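Local structure of DocCel5: Type I dockerin repeat domain from A. cellulolyticus family 5 endoglucanase WP_010249057 S51I, L52N mutant (Acetivibrio cellulolyticus, 5NRM) at residues Met19-Leu23 with Leu24-Lys28. The protein probably docks its parent family 5 endoglucanase, as a calcium-binding type I dockerin, onto a scaffoldin cohesin during cellulosome assembly. Sequence-based numbering, arbitrary orientation.
Sequences MRNYL and LGNLK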
loop_
_atom_site.group_PDB
_atom_site.type_symbol
_atom_site.label_atom_id
_atom_site.label_comp_id
_atom_site.label_asym_id
_atom_site.label_seq_id
_atom_site.Cartn_x
_atom_site.Cartn_y
_atom_site.Cartn_z
ATOM N N MET B 19 -0.615 8.977 -13.124
ATOM C CA MET B 19 0.715 9.310 -13.630
ATOM C C MET B 19 1.260 8.176 -14.545
ATOM O O MET B 19 1.905 8.415 -15.551
ATOM C CB MET B 19 1.652 9.502 -12.505
ATOM C CG MET B 19 1.335 10.718 -11.703
ATOM S SD MET B 19 2.582 10.967 -10.431
ATOM C CE MET B 19 3.972 11.420 -11.527
ATOM N N ARG B 20 0.977 6.907 -14.161
ATOM C CA ARG B 20 1.444 5.771 -15.003
ATOM C C ARG B 20 0.743 5.814 -16.346
ATOM O O ARG B 20 1.389 5.696 -17.399
ATOM C CB ARG B 20 1.147 4.427 -14.308
ATOM C CG ARG B 20 1.702 3.208 -15.026
ATOM C CD ARG B 20 3.234 3.138 -14.967
ATOM N NE ARG B 20 3.716 1.949 -15.671
ATOM C CZ ARG B 20 4.974 1.748 -16.044
ATOM N NH1 ARG B 20 5.914 2.580 -15.647
ATOM N NH2 ARG B 20 5.299 0.671 -16.742
ATOM N N ASN B 21 -0.561 6.070 -16.336
ATOM C CA ASN B 21 -1.261 6.154 -17.603
ATOM C C ASN B 21 -0.767 7.280 -18.458
ATOM O O ASN B 21 -0.717 7.129 -19.690
ATOM C CB ASN B 21 -2.741 6.300 -17.422
ATOM C CG ASN B 21 -3.427 4.991 -17.273
ATOM O OD1 ASN B 21 -4.511 4.915 -16.674
ATOM N ND2 ASN B 21 -2.841 3.953 -17.823
ATOM N N TYR B 22 -0.370 8.400 -17.836
ATOM C CA TYR B 22 0.169 9.546 -18.589
ATOM C C TYR B 22 1.497 9.142 -19.256
ATOM O O TYR B 22 1.724 9.361 -20.478
ATOM C CB TYR B 22 0.384 10.730 -17.644
ATOM C CG TYR B 22 0.849 12.020 -18.302
ATOM C CD1 TYR B 22 2.192 12.225 -18.589
ATOM C CD2 TYR B 22 -0.053 13.066 -18.538
ATOM C CE1 TYR B 22 2.628 13.412 -19.166
ATOM C CE2 TYR B 22 0.374 14.261 -19.107
ATOM C CZ TYR B 22 1.711 14.407 -19.409
ATOM O OH TYR B 22 2.187 15.571 -19.949
ATOM N N LEU B 23 2.398 8.550 -18.467
ATOM C CA LEU B 23 3.684 8.022 -19.012
ATOM C C LEU B 23 3.579 7.023 -20.090
ATOM O O LEU B 23 4.502 6.931 -20.952
ATOM C CB LEU B 23 4.518 7.316 -17.948
ATOM C CG LEU B 23 4.925 8.330 -16.950
ATOM C CD1 LEU B 23 5.760 7.575 -15.924
ATOM C CD2 LEU B 23 5.626 9.474 -17.662
ATOM N N LEU B 24 2.563 6.178 -19.977
ATOM C CA LEU B 24 2.335 5.148 -20.934
ATOM C C LEU B 24 1.732 5.715 -22.218
ATOM O O LEU B 24 1.557 4.999 -23.193
ATOM C CB LEU B 24 1.464 4.037 -20.367
ATOM C CG LEU B 24 2.018 3.192 -19.198
ATOM C CD1 LEU B 24 0.917 2.192 -18.853
ATOM C CD2 LEU B 24 3.343 2.528 -19.442
ATOM N N GLY B 25 1.334 6.985 -22.159
ATOM C CA GLY B 25 0.775 7.655 -23.302
ATOM C C GLY B 25 -0.687 7.351 -23.442
ATOM O O GLY B 25 -1.222 7.674 -24.496
ATOM N N ASN B 26 -1.337 6.815 -22.404
ATOM C CA ASN B 26 -2.774 6.462 -22.399
ATOM C C ASN B 26 -3.702 7.595 -21.904
ATOM O O ASN B 26 -4.922 7.573 -22.135
ATOM C CB ASN B 26 -3.052 5.302 -21.449
ATOM C CG ASN B 26 -2.265 4.076 -21.771
ATOM O OD1 ASN B 26 -1.801 3.900 -22.893
ATOM N ND2 ASN B 26 -2.079 3.204 -20.747
ATOM N N LEU B 27 -3.132 8.536 -21.179
ATOM C CA LEU B 27 -3.866 9.692 -20.654
ATOM C C LEU B 27 -3.103 10.915 -21.072
ATOM O O LEU B 27 -1.912 10.982 -20.874
ATOM C CB LEU B 27 -3.935 9.604 -19.119
ATOM C CG LEU B 27 -4.546 10.771 -18.334
ATOM C CD1 LEU B 27 -5.987 11.011 -18.764
ATOM C CD2 LEU B 27 -4.492 10.455 -16.843
ATOM N N LYS B 28 -3.799 11.888 -21.694
ATOM C CA LYS B 28 -3.191 13.162 -22.123
ATOM C C LYS B 28 -3.264 14.334 -21.141
ATOM O O LYS B 28 -2.419 15.248 -21.177
ATOM C CB LYS B 28 -3.792 13.623 -23.482
ATOM C CG LYS B 28 -3.090 13.006 -24.678
ATOM C CD LYS B 28 -3.217 11.493 -24.627
ATOM C CE LYS B 28 -2.789 10.810 -25.917
ATOM N NZ LYS B 28 -3.298 9.414 -25.825
HETATM O O HOH W 1 0.130 10.751 -22.132
#
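Asn21 O receives the backbone N-H of Asn26 as the chain folds back over the last turn, a worked example of how a helix is brought to an end. Leu24 N still makes the regular helical bond to Arg20 O (2.9 Å), after which the pattern changes. Gly25, with its positive phi of 83°, turns the backbone so that Asn26 N reaches Asn21 O at 2.8 Å, nearly in line with the carbonyl. The same oxygen accepts a second, less direct bond from Leu27 N, which lies well above the carbonyl plane. Gly25 N bonds to Tyr22 O, again from well above the carbonyl plane.

Further polar contacts extend the closure. A water donates to Tyr22 O, and beyond the turn Lys28 curls back, bent at chi2, to make a hydrogen bond from NZ to Gly25 O (3.0 Å). Weaker is the approach of Tyr22 CA, which points its hydrogen almost straight at Leu27 O (3.4 Å, 166° at the hydrogen).

Side chains pack along the flanks. Leu24 CD2 lies over one face of the Arg20 guanidinium, toward its rim and 3.8 Å from NE, while Arg20 NE itself makes a polar bond, to Tyr81 O of the Endoglucanase chain. Leu27 CB meets Asn21 CB at 3.9 Å. With CG anti to its backbone N (chi1 -176°), the Tyr22 ring swings out past the turn, where CE2 comes 3.6 Å from Lys28 O and the ring stacks on Phe30, one of the residues of a bound calcium ion's site.

The bonds Asn26 N to Asn21 O and Gly25 N to Tyr22 O, made around a glycine of positive phi, define a Schellman motif; here it terminates helix 13-23 of the dockerin, beside the partner chain, and leads into the loop toward helix 35-39.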